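Local coordinates for protein Alpha/beta hydrolase (PDB 4R1D) that probably hydrolyses lipids as Tle4, a calcium-binding alpha/beta-hydrolase effector of the H2 type VI secretion system, held in complex with its immunity protein Tli4, at residues N210-N215 with A318-A323; G322-A327 with D406-I411; I52-I57 with W205-N210; E70-P75 with A302-G307. All coordinates share one frame; numbering follows the deposited sequence. Where two conformers were deposited one is given.

Interaction 1: N210-N215 with A318-A323; sequences NWLQSN and ANSAGA
S320 and G322 both donate to a single backbone oxygen, L212 O. The hydroxyl S320 OG approaches in the carbonyl plane, on a lone pair, at 2.7 Å from L212 O, while G322 N comes from well above that plane at 3.0 Å from the same atom. S320 does two jobs, since OG also accepts from A323 N at 3.0 Å as the N-cap of helix 321-324. With OG anti to the backbone N (chi1 156°), the small hydroxyl stands between L212 O and A323 N, giving to one and accepting from the other. G322 has no CB, which lets two carbonyls press on its backbone: W211 O lies 3.3 Å from G322 CA in a CH-O contact, and Q213 O only 3.0 Å from that carbon. Beside them S214 CB rests on A321 CB.

Further out, N210 OD1 closes an Asx turn onto L212 N within a type I turn from N210 to Q213, which probably helps to hold the L212 carbonyl toward the helix. W211 NE1 is bonded to T60 O, and S214 OG to the carboxylate of E325. With two donors on L212 O, one of them an N-H of the helix's first turn, the oxygen is well satisfied and probably polarised by the helix end.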
loop_
_atom_site.group_PDB
_atom_site.type_symbol
_atom_site.label_atom_id
_atom_site.label_comp_id
_atom_site.label_asym_id
_atom_site.label_seq_id
_atom_site.Cartn_x
_atom_site.Cartn_y
_atom_site.Cartn_z
ATOM N N ASN A 210 3.729 -3.719 -4.094
ATOM C CA ASN A 210 3.798 -2.689 -3.082
ATOM C C ASN A 210 2.965 -1.503 -3.547
ATOM O O ASN A 210 3.444 -0.667 -4.301
ATOM C CB ASN A 210 5.260 -2.303 -2.861
ATOM C CG ASN A 210 5.425 -1.098 -1.953
ATOM O OD1 ASN A 210 4.456 -0.580 -1.388
ATOM N ND2 ASN A 210 6.679 -0.662 -1.784
ATOM N N TRP A 211 1.711 -1.465 -3.107
ATOM C CA TRP A 211 0.749 -0.460 -3.574
ATOM C C TRP A 211 1.036 0.956 -3.057
ATOM O O TRP A 211 0.461 1.926 -3.542
ATOM C CB TRP A 211 -0.690 -0.903 -3.248
ATOM C CG TRP A 211 -0.880 -1.285 -1.812
ATOM C CD1 TRP A 211 -0.803 -2.549 -1.271
ATOM C CD2 TRP A 211 -1.146 -0.399 -0.724
ATOM N NE1 TRP A 211 -1.018 -2.491 0.084
ATOM C CE2 TRP A 211 -1.234 -1.184 0.444
ATOM C CE3 TRP A 211 -1.340 0.986 -0.627
ATOM C CZ2 TRP A 211 -1.489 -0.631 1.701
ATOM C CZ3 TRP A 211 -1.596 1.537 0.632
ATOM C CH2 TRP A 211 -1.666 0.727 1.776
ATOM N N LEU A 212 1.933 1.088 -2.082
ATOM C CA LEU A 212 2.314 2.420 -1.603
ATOM C C LEU A 212 3.229 3.153 -2.579
ATOM O O LEU A 212 3.232 4.389 -2.657
ATOM C CB LEU A 212 2.999 2.314 -0.241
ATOM C CG LEU A 212 2.042 1.969 0.900
ATOM C CD1 LEU A 212 2.829 1.466 2.094
ATOM C CD2 LEU A 212 1.237 3.232 1.269
ATOM N N GLN A 213 4.033 2.397 -3.318
ATOM C CA GLN A 213 4.966 3.022 -4.231
ATOM C C GLN A 213 4.241 3.368 -5.519
ATOM O O GLN A 213 3.111 2.923 -5.737
ATOM C CB GLN A 213 6.124 2.074 -4.536
ATOM C CG GLN A 213 5.751 0.993 -5.540
ATOM C CD GLN A 213 6.828 -0.060 -5.673
ATOM O OE1 GLN A 213 7.952 0.113 -5.167
ATOM N NE2 GLN A 213 6.498 -1.164 -6.344
ATOM N N SER A 214 4.891 4.155 -6.379
ATOM C CA SER A 214 4.304 4.478 -7.676
ATOM C C SER A 214 3.966 3.224 -8.455
ATOM O O SER A 214 4.736 2.269 -8.485
ATOM C CB SER A 214 5.249 5.330 -8.533
ATOM O OG SER A 214 4.611 5.676 -9.750
ATOM N N ASN A 215 2.813 3.234 -9.107
ATOM C CA ASN A 215 2.462 2.148 -9.994
ATOM C C ASN A 215 3.451 2.002 -11.141
ATOM O O ASN A 215 3.583 0.930 -11.725
ATOM C CB ASN A 215 1.018 2.325 -10.468
ATOM C CG ASN A 215 0.052 2.248 -9.317
ATOM O OD1 ASN A 215 -0.548 3.251 -8.909
ATOM N ND2 ASN A 215 -0.062 1.063 -8.735
ATOM N N ALA A 318 -0.879 11.176 1.524
ATOM C CA ALA A 318 -0.176 12.328 0.959
ATOM C C ALA A 318 1.319 12.079 0.824
ATOM O O ALA A 318 2.026 12.867 0.198
ATOM C CB ALA A 318 -0.450 13.618 1.786
ATOM N N ASN A 319 1.792 10.974 1.397
ATOM C CA ASN A 319 3.200 10.563 1.258
ATOM C C ASN A 319 3.436 9.367 0.341
ATOM O O ASN A 319 4.571 8.879 0.220
ATOM C CB ASN A 319 3.796 10.266 2.635
ATOM C CG ASN A 319 3.886 11.490 3.481
ATOM O OD1 ASN A 319 3.249 11.585 4.526
ATOM N ND2 ASN A 319 4.654 12.461 3.019
ATOM N N SER A 320 2.372 8.905 -0.306
ATOM C CA SER A 320 2.427 7.682 -1.096
ATOM C C SER A 320 2.043 7.946 -2.540
ATOM O O SER A 320 0.912 8.345 -2.829
ATOM C CB SER A 320 1.500 6.620 -0.499
ATOM O OG SER A 320 1.106 5.685 -1.491
ATOM N N ALA A 321 2.998 7.720 -3.443
ATOM C CA ALA A 321 2.766 7.930 -4.867
ATOM C C ALA A 321 1.693 6.973 -5.363
ATOM O O ALA A 321 0.804 7.358 -6.123
ATOM C CB ALA A 321 4.083 7.760 -5.670
ATOM N N GLY A 322 1.767 5.721 -4.920
ATOM C CA GLY A 322 0.780 4.731 -5.323
ATOM C C GLY A 322 -0.635 5.133 -4.949
ATOM O O GLY A 322 -1.569 4.945 -5.739
ATOM N N ALA A 323 -0.807 5.673 -3.743
ATOM C CA ALA A 323 -2.133 6.056 -3.272
ATOM C C ALA A 323 -2.619 7.310 -3.987
ATOM O O ALA A 323 -3.773 7.373 -4.437
ATOM C CB ALA A 323 -2.134 6.269 -1.757
#

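Interaction 2: G322-A327 with D406-I411; sequences GALELA and DLIDSI
I411 stands across from L324, E325 and A327, and its two branches divide the work. In the conformer described, CG1 sits between the backbone N and the carbonyl carbon (chi1 81°), the crowded position, with CG2 beside the backbone N. From there I411 CG2 meets E325 CG at 3.7 Å and L324 CB at 4.1 Å. The other branch carries I411 CD1 to L324 O at 3.5 Å and to A327 CB at 4.1 Å. I411 has a second conformer, so the detail of its branches is less certain. E325 and I411 run alongside each other in opposite directions, E325 CG touching I411 CG2, while the carboxylate turns to S214 and to N215 N. L324 extends the apolar patch one turn back along helix 400-421: L324 CD1 lies 4.3 Å from I408 CD1 and as far from L407 CB.

The residue types suit this division. A beta-branched isoleucine offers two branches to different partners, and the small A327 makes room for CD1 beside the L324-A327 turn. L407, I408 and I411 form an i, i+1, i+4 stripe. Elsewhere on the same helix D406 accepts from S90, K91 and T92 of the second chain, probably Tli4. This is an amphipathic helix, buried on one side and turned to a protein partner on another, within the insertion between strands 274-280 and 427-432, where alpha/beta hydrolases commonly carry their cap.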
loop_
_atom_site.group_PDB
_atom_site.type_symbol
_atom_site.label_atom_id
_atom_site.label_comp_id
_atom_site.label_asym_id
_atom_site.label_seq_id
_atom_site.Cartn_x
_atom_site.Cartn_y
_atom_site.Cartn_z
ATOM N N GLY A 322 1.767 5.721 -4.920
ATOM C CA GLY A 322 0.780 4.731 -5.323
ATOM C C GLY A 322 -0.635 5.133 -4.949
ATOM O O GLY A 322 -1.569 4.945 -5.739
ATOM N N ALA A 323 -0.807 5.673 -3.743
ATOM C CA ALA A 323 -2.133 6.056 -3.272
ATOM C C ALA A 323 -2.619 7.310 -3.987
ATOM O O ALA A 323 -3.773 7.373 -4.437
ATOM C CB ALA A 323 -2.134 6.269 -1.757
ATOM N N LEU A 324 -1.732 8.301 -4.094
ATOM C CA LEU A 324 -2.077 9.577 -4.714
ATOM C C LEU A 324 -2.383 9.419 -6.189
ATOM O O LEU A 324 -3.111 10.229 -6.764
ATOM C CB LEU A 324 -0.933 10.587 -4.562
ATOM C CG LEU A 324 -0.882 11.291 -3.214
ATOM C CD1 LEU A 324 0.387 12.130 -3.108
ATOM C CD2 LEU A 324 -2.135 12.146 -2.985
ATOM N N GLU A 325 -1.813 8.391 -6.811
ATOM C CA GLU A 325 -2.032 8.167 -8.237
ATOM C C GLU A 325 -3.480 7.798 -8.558
ATOM O O GLU A 325 -3.878 7.800 -9.717
ATOM C CB GLU A 325 -1.052 7.132 -8.796
ATOM C CG GLU A 325 0.321 7.725 -9.097
ATOM C CD GLU A 325 1.406 6.675 -9.251
ATOM O OE1 GLU A 325 1.071 5.472 -9.281
ATOM O OE2 GLU A 325 2.592 7.065 -9.337
ATOM N N LEU A 326 -4.266 7.498 -7.529
ATOM C CA LEU A 326 -5.695 7.274 -7.712
ATOM C C LEU A 326 -6.451 8.589 -7.932
ATOM O O LEU A 326 -7.619 8.585 -8.314
ATOM C CB LEU A 326 -6.273 6.549 -6.495
ATOM C CG LEU A 326 -7.791 6.340 -6.431
ATOM C CD1 LEU A 326 -8.243 5.435 -7.580
ATOM C CD2 LEU A 326 -8.225 5.763 -5.087
ATOM N N ALA A 327 -5.794 9.716 -7.675
ATOM C CA ALA A 327 -6.469 11.011 -7.803
ATOM C C ALA A 327 -6.918 11.229 -9.249
ATOM O O ALA A 327 -6.252 10.775 -10.174
ATOM C CB ALA A 327 -5.549 12.116 -7.360
ATOM N N ASP A 406 6.061 18.088 -5.023
ATOM C CA ASP A 406 6.833 17.320 -5.990
ATOM C C ASP A 406 6.132 15.989 -6.300
ATOM O O ASP A 406 6.159 15.523 -7.445
ATOM C CB ASP A 406 8.266 17.082 -5.504
ATOM C CG ASP A 406 9.225 18.172 -5.964
ATOM O OD1 ASP A 406 8.776 19.029 -6.744
ATOM O OD2 ASP A 406 10.422 18.153 -5.574
ATOM N N LEU A 407 5.507 15.387 -5.289
ATOM C CA LEU A 407 4.803 14.120 -5.502
ATOM C C LEU A 407 3.609 14.350 -6.419
ATOM O O LEU A 407 3.336 13.546 -7.297
ATOM C CB LEU A 407 4.348 13.473 -4.187
ATOM C CG LEU A 407 5.355 12.692 -3.335
ATOM C CD1 LEU A 407 4.659 12.032 -2.151
ATOM C CD2 LEU A 407 6.075 11.632 -4.154
ATOM N N ILE A 408 2.903 15.466 -6.219
ATOM C CA ILE A 408 1.785 15.788 -7.103
ATOM C C ILE A 408 2.275 15.977 -8.547
ATOM O O ILE A 408 1.643 15.512 -9.493
ATOM C CB ILE A 408 0.995 17.042 -6.622
ATOM C CG1 ILE A 408 0.344 16.783 -5.260
ATOM C CG2 ILE A 408 -0.089 17.433 -7.643
ATOM C CD1 ILE A 408 -0.707 15.674 -5.280
ATOM N N ASP A 409 3.407 16.649 -8.723
ATOM C CA ASP A 409 3.921 16.863 -10.074
ATOM C C ASP A 409 4.298 15.520 -10.715
ATOM O O ASP A 409 4.064 15.292 -11.913
ATOM C CB ASP A 409 5.099 17.854 -10.056
ATOM C CG ASP A 409 4.651 19.276 -9.724
ATOM O OD1 ASP A 409 3.430 19.523 -9.737
ATOM O OD2 ASP A 409 5.509 20.147 -9.468
ATOM N N SER A 410 4.860 14.627 -9.906
ATOM C CA SER A 410 5.138 13.254 -10.355
ATOM C C SER A 410 3.897 12.514 -10.841
ATOM O O SER A 410 3.919 11.923 -11.914
ATOM C CB SER A 410 5.809 12.440 -9.251
ATOM O OG SER A 410 7.215 12.476 -9.384
ATOM N N ILE A 411 2.824 12.516 -10.055
ATOM C CA ILE A 411 1.611 11.835 -10.500
ATOM C C ILE A 411 1.040 12.477 -11.766
ATOM O O ILE A 411 0.559 11.762 -12.641
ATOM C CB ILE A 411 0.502 11.699 -9.396
ATOM C CG1 ILE A 411 -0.309 12.990 -9.255
ATOM C CG2 ILE A 411 1.094 11.216 -8.073
ATOM C CD1 ILE A 411 -1.635 12.803 -8.538
#

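Interaction 3: I52-I57 with W205-N210; sequences IFIPGI and WCAGYN
F53 and its neighbours pair with W205-A207 through backbone bonds of a parallel ladder. F53 N donates to W205 O and A207 N to F53 O, each at 2.8 Å. The ladder ends at P55, which has no N-H to offer, and the strands part there: the CA atoms of P55 and G208 are 6.2 Å apart. A207, at the centre of an inverse gamma turn, bends its chain away.

A third polar link crosses beyond the ladder. Y209 CG stands between the backbone N and the carbonyl carbon (chi1 64°), and the far end of the ring brings Y209 OH to P55 O at 3.1 Å, donating from a direction tilted 33° from the carbonyl plane. The same oxygen lies at the ring edge, near CE1.

Apolar contacts fill in the rest. I52 CG2 meets A207 CB at 3.6 Å, a close fit made possible by alanine's single methyl, while I52 CD1 reaches W205 CB. I54 CG2 touches Y209 CE1 at 3.6 Å, the two side chains crossing at about a right angle, and P55 CG lies 3.9 Å from the same ring atom.

F53 and C206 face helix 141-155, whereas W205 and A207 meet helix 215-238. The side chain of W205 comes within about 4 Å of that of D203, a calcium ligand. A parallel sheet with helices on both faces is a three-layer alpha/beta sandwich, the form the alpha/beta-hydrolase core takes; strand 201-206 is an outermost strand of it within this chain.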
loop_
_atom_site.group_PDB
_atom_site.type_symbol
_atom_site.label_atom_id
_atom_site.label_comp_id
_atom_site.label_asym_id
_atom_site.label_seq_id
_atom_site.Cartn_x
_atom_site.Cartn_y
_atom_site.Cartn_z
ATOM N N ILE A 52 -1.597 -14.110 -15.001
ATOM C CA ILE A 52 -1.019 -13.332 -13.914
ATOM C C ILE A 52 -2.092 -12.425 -13.329
ATOM O O ILE A 52 -2.586 -11.527 -14.007
ATOM C CB ILE A 52 0.127 -12.422 -14.414
ATOM C CG1 ILE A 52 1.089 -13.194 -15.325
ATOM C CG2 ILE A 52 0.870 -11.790 -13.218
ATOM C CD1 ILE A 52 1.780 -14.378 -14.661
ATOM N N PHE A 53 -2.455 -12.662 -12.076
ATOM C CA PHE A 53 -3.488 -11.858 -11.449
ATOM C C PHE A 53 -2.821 -10.706 -10.726
ATOM O O PHE A 53 -1.891 -10.913 -9.942
ATOM C CB PHE A 53 -4.305 -12.704 -10.471
ATOM C CG PHE A 53 -5.443 -11.964 -9.858
ATOM C CD1 PHE A 53 -6.640 -11.836 -10.536
ATOM C CD2 PHE A 53 -5.308 -11.370 -8.613
ATOM C CE1 PHE A 53 -7.694 -11.153 -9.980
ATOM C CE2 PHE A 53 -6.372 -10.680 -8.048
ATOM C CZ PHE A 53 -7.564 -10.569 -8.747
ATOM N N ILE A 54 -3.276 -9.492 -11.021
ATOM C CA ILE A 54 -2.729 -8.308 -10.408
ATOM C C ILE A 54 -3.838 -7.655 -9.592
ATOM O O ILE A 54 -4.849 -7.218 -10.149
ATOM C CB ILE A 54 -2.195 -7.318 -11.462
ATOM C CG1 ILE A 54 -1.250 -8.034 -12.441
ATOM C CG2 ILE A 54 -1.532 -6.105 -10.775
ATOM C CD1 ILE A 54 -0.662 -7.135 -13.539
ATOM N N PRO A 55 -3.646 -7.583 -8.272
ATOM C CA PRO A 55 -4.652 -7.067 -7.340
ATOM C C PRO A 55 -4.728 -5.544 -7.394
ATOM O O PRO A 55 -3.981 -4.909 -8.130
ATOM C CB PRO A 55 -4.122 -7.506 -5.976
ATOM C CG PRO A 55 -2.621 -7.514 -6.161
ATOM C CD PRO A 55 -2.398 -7.982 -7.581
ATOM N N GLY A 56 -5.626 -4.972 -6.603
ATOM C CA GLY A 56 -5.856 -3.545 -6.658
ATOM C C GLY A 56 -5.578 -2.790 -5.381
ATOM O O GLY A 56 -4.633 -3.081 -4.638
ATOM N N ILE A 57 -6.424 -1.793 -5.150
ATOM C CA ILE A 57 -6.265 -0.824 -4.076
ATOM C C ILE A 57 -6.000 -1.493 -2.719
ATOM O O ILE A 57 -6.824 -2.260 -2.249
ATOM C CB ILE A 57 -7.534 0.065 -3.996
ATOM C CG1 ILE A 57 -7.586 1.036 -5.186
ATOM C CG2 ILE A 57 -7.598 0.818 -2.671
ATOM C CD1 ILE A 57 -8.955 1.722 -5.356
ATOM N N TRP A 205 -1.060 -17.194 -11.363
ATOM C CA TRP A 205 -0.002 -16.727 -10.474
ATOM C C TRP A 205 -0.409 -15.355 -9.964
ATOM O O TRP A 205 -1.066 -14.604 -10.674
ATOM C CB TRP A 205 1.322 -16.617 -11.231
ATOM C CG TRP A 205 1.844 -17.947 -11.668
ATOM C CD1 TRP A 205 1.389 -18.700 -12.712
ATOM C CD2 TRP A 205 2.922 -18.686 -11.074
ATOM N NE1 TRP A 205 2.125 -19.861 -12.811
ATOM C CE2 TRP A 205 3.064 -19.880 -11.811
ATOM C CE3 TRP A 205 3.777 -18.454 -9.989
ATOM C CZ2 TRP A 205 4.033 -20.838 -11.506
ATOM C CZ3 TRP A 205 4.739 -19.407 -9.683
ATOM C CH2 TRP A 205 4.852 -20.590 -10.436
ATOM N N CYS A 206 -0.027 -15.035 -8.735
ATOM C CA CYS A 206 -0.523 -13.829 -8.080
ATOM C C CYS A 206 0.570 -12.777 -7.945
ATOM O O CYS A 206 1.477 -12.919 -7.120
ATOM C CB CYS A 206 -1.052 -14.173 -6.697
ATOM S SG CYS A 206 -1.876 -12.792 -5.859
ATOM N N ALA A 207 0.470 -11.726 -8.752
ATOM C CA ALA A 207 1.478 -10.673 -8.754
ATOM C C ALA A 207 1.153 -9.566 -7.764
ATOM O O ALA A 207 0.924 -8.417 -8.151
ATOM C CB ALA A 207 1.643 -10.099 -10.157
ATOM N N GLY A 208 1.132 -9.905 -6.481
ATOM C CA GLY A 208 0.968 -8.880 -5.459
ATOM C C GLY A 208 2.072 -7.839 -5.606
ATOM O O GLY A 208 3.168 -8.144 -6.098
ATOM N N TYR A 209 1.802 -6.609 -5.175
ATOM C CA TYR A 209 2.767 -5.534 -5.352
ATOM C C TYR A 209 2.662 -4.485 -4.249
ATOM O O TYR A 209 1.656 -4.384 -3.552
ATOM C CB TYR A 209 2.622 -4.893 -6.734
ATOM C CG TYR A 209 1.280 -4.213 -6.936
ATOM C CD1 TYR A 209 0.208 -4.901 -7.481
ATOM C CD2 TYR A 209 1.103 -2.884 -6.602
ATOM C CE1 TYR A 209 -1.014 -4.286 -7.656
ATOM C CE2 TYR A 209 -0.124 -2.252 -6.780
ATOM C CZ TYR A 209 -1.171 -2.960 -7.308
ATOM O OH TYR A 209 -2.390 -2.331 -7.487
ATOM N N ASN A 210 3.729 -3.719 -4.094
ATOM C CA ASN A 210 3.798 -2.689 -3.082
ATOM C C ASN A 210 2.965 -1.503 -3.547
ATOM O O ASN A 210 3.444 -0.667 -4.301
ATOM C CB ASN A 210 5.260 -2.303 -2.861
ATOM C CG ASN A 210 5.425 -1.098 -1.953
ATOM O OD1 ASN A 210 4.456 -0.580 -1.388
ATOM N ND2 ASN A 210 6.679 -0.662 -1.784
#

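Interaction 4: E70-P75 with A302-G307; sequences EVWRPP and AQVVLG
W72 reaches V304, V305 and L306 from the end of the edge strand 70-72, where V71 and W72 both face L62 in a classic beta bulge. CB starts the side chain with CG anti to the backbone N (chi1 -170°), and the indole extends toward the loop 302-307. On the pyrrole part, NE1 donates to M58 O. The six-membered ring makes the cross-contact: W72 CZ2 meets V304 CG1 at 3.4 Å near the ring plane, and W72 CZ3 lies 3.9 Å from L306 CD2. At the tip, W72 CH2 sits 3.7 Å from L306 CD2, the leucine crossing the indole at about a right angle. A tryptophan suits the place because its length spans from the bulge to the loop while its one N-H is used on the way. W211 adds an edge-to-face ring contact.

Two prolines continue the surface with rigid, apolar rings. P74 CB packs on V304 CG2 at 4.1 Å, and the cis peptide before P75 turns the chain so that P75 CB lies 3.3 Å from Q303 O. V305 O has a true donor in N76 ND2, and it also meets the tip of the tryptophan: V305 O lies at the edge of the indole, in its plane, 3.3 Å from W72 CH2.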
loop_
_atom_site.group_PDB
_atom_site.type_symbol
_atom_site.label_atom_id
_atom_site.label_comp_id
_atom_site.label_asym_id
_atom_site.label_seq_id
_atom_site.Cartn_x
_atom_site.Cartn_y
_atom_site.Cartn_z
ATOM N N GLU A 70 4.702 -7.781 10.156
ATOM C CA GLU A 70 3.531 -7.455 9.334
ATOM C C GLU A 70 3.055 -6.023 9.592
ATOM O O GLU A 70 2.832 -5.647 10.739
ATOM C CB GLU A 70 2.390 -8.429 9.644
ATOM C CG GLU A 70 2.664 -9.891 9.306
ATOM C CD GLU A 70 3.517 -10.614 10.342
ATOM O OE1 GLU A 70 3.822 -10.016 11.395
ATOM O OE2 GLU A 70 3.875 -11.791 10.102
ATOM N N VAL A 71 2.894 -5.228 8.534
ATOM C CA VAL A 71 2.386 -3.866 8.677
ATOM C C VAL A 71 1.089 -3.641 7.901
ATOM O O VAL A 71 0.459 -2.599 8.039
ATOM C CB VAL A 71 3.419 -2.815 8.209
ATOM C CG1 VAL A 71 4.665 -2.852 9.103
ATOM C CG2 VAL A 71 3.791 -3.063 6.769
ATOM N N TRP A 72 0.702 -4.600 7.067
ATOM C CA TRP A 72 -0.536 -4.456 6.282
ATOM C C TRP A 72 -1.077 -5.832 5.937
ATOM O O TRP A 72 -0.409 -6.601 5.257
ATOM C CB TRP A 72 -0.305 -3.686 4.983
ATOM C CG TRP A 72 -1.603 -3.343 4.309
ATOM C CD1 TRP A 72 -2.119 -3.885 3.160
ATOM C CD2 TRP A 72 -2.568 -2.396 4.776
ATOM N NE1 TRP A 72 -3.354 -3.315 2.881
ATOM C CE2 TRP A 72 -3.647 -2.401 3.864
ATOM C CE3 TRP A 72 -2.622 -1.540 5.880
ATOM C CZ2 TRP A 72 -4.757 -1.572 4.020
ATOM C CZ3 TRP A 72 -3.726 -0.713 6.031
ATOM C CH2 TRP A 72 -4.777 -0.736 5.114
ATOM N N ARG A 73 -2.270 -6.132 6.437
ATOM C CA ARG A 73 -2.925 -7.402 6.171
ATOM C C ARG A 73 -4.439 -7.246 6.292
ATOM O O ARG A 73 -5.055 -7.577 7.317
ATOM C CB ARG A 73 -2.391 -8.505 7.071
ATOM C CG ARG A 73 -2.518 -9.878 6.429
ATOM C CD ARG A 73 -1.835 -10.945 7.252
ATOM N NE ARG A 73 -0.411 -11.104 6.960
ATOM C CZ ARG A 73 0.261 -12.198 7.296
ATOM N NH1 ARG A 73 -0.389 -13.186 7.896
ATOM N NH2 ARG A 73 1.552 -12.322 7.019
ATOM N N PRO A 74 -5.034 -6.723 5.220
ATOM C CA PRO A 74 -6.448 -6.382 5.054
ATOM C C PRO A 74 -7.329 -7.618 5.143
ATOM O O PRO A 74 -6.865 -8.722 4.870
ATOM C CB PRO A 74 -6.492 -5.794 3.644
ATOM C CG PRO A 74 -5.319 -6.422 2.935
ATOM C CD PRO A 74 -4.256 -6.482 3.995
ATOM N N PRO A 75 -8.599 -7.439 5.525
ATOM C CA PRO A 75 -9.269 -6.164 5.818
ATOM C C PRO A 75 -8.939 -5.649 7.208
ATOM O O PRO A 75 -8.684 -6.445 8.117
ATOM C CB PRO A 75 -10.749 -6.547 5.772
ATOM C CG PRO A 75 -10.758 -7.954 6.263
ATOM C CD PRO A 75 -9.514 -8.583 5.678
ATOM N N ALA A 302 -16.429 0.722 5.304
ATOM C CA ALA A 302 -15.310 0.271 4.475
ATOM C C ALA A 302 -14.540 -0.904 5.089
ATOM O O ALA A 302 -14.193 -0.886 6.279
ATOM C CB ALA A 302 -14.366 1.426 4.175
ATOM N N GLN A 303 -14.265 -1.918 4.270
ATOM C CA GLN A 303 -13.478 -3.069 4.710
ATOM C C GLN A 303 -12.008 -2.727 4.848
ATOM O O GLN A 303 -11.303 -3.290 5.693
ATOM C CB GLN A 303 -13.570 -4.213 3.705
ATOM C CG GLN A 303 -14.935 -4.760 3.466
ATOM C CD GLN A 303 -14.853 -6.054 2.705
ATOM O OE1 GLN A 303 -14.151 -6.980 3.121
ATOM N NE2 GLN A 303 -15.533 -6.119 1.568
ATOM N N VAL A 304 -11.526 -1.850 3.969
ATOM C CA VAL A 304 -10.120 -1.489 3.972
ATOM C C VAL A 304 -9.990 0.020 4.042
ATOM O O VAL A 304 -10.574 0.734 3.224
ATOM C CB VAL A 304 -9.419 -2.031 2.733
ATOM C CG1 VAL A 304 -7.932 -1.871 2.872
ATOM C CG2 VAL A 304 -9.773 -3.502 2.556
ATOM N N VAL A 305 -9.238 0.499 5.029
ATOM C CA VAL A 305 -9.195 1.924 5.330
ATOM C C VAL A 305 -7.787 2.383 5.676
ATOM O O VAL A 305 -6.968 1.583 6.105
ATOM C CB VAL A 305 -10.139 2.269 6.506
ATOM C CG1 VAL A 305 -11.570 1.836 6.195
ATOM C CG2 VAL A 305 -9.655 1.621 7.800
ATOM N N LEU A 306 -7.511 3.673 5.491
ATOM C CA LEU A 306 -6.255 4.256 5.947
ATOM C C LEU A 306 -6.488 5.320 7.020
ATOM O O LEU A 306 -5.588 6.082 7.356
ATOM C CB LEU A 306 -5.470 4.842 4.775
ATOM C CG LEU A 306 -5.004 3.828 3.733
ATOM C CD1 LEU A 306 -4.336 4.514 2.551
ATOM C CD2 LEU A 306 -4.028 2.849 4.391
ATOM N N GLY A 307 -7.700 5.367 7.556
ATOM C CA GLY A 307 -7.988 6.281 8.644
ATOM C C GLY A 307 -9.458 6.634 8.759
ATOM O O GLY A 307 -10.234 6.428 7.822
#

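How the interactions relate
From the N terminus, strand 48-54 and then strand 70-72 supply the first halves of interactions 3 and 4. Interaction 3 closes first, when 205-210 pairs with 52-57. The chain runs straight on through the shared N210 into interaction 1. The loop 302-307 then closes interaction 4, which crosses both interaction 3 and interaction 1. Next, 318-323 closes interaction 1, and the shared G322 and A323 begin interaction 2, completed by helix 400-421. No contact nests inside another. Together they join the edge of the parallel sheet, the small antiparallel sheet and the helical insertion; interactions 1 and 4 touch through their tryptophans, and 1 and 2 through E325.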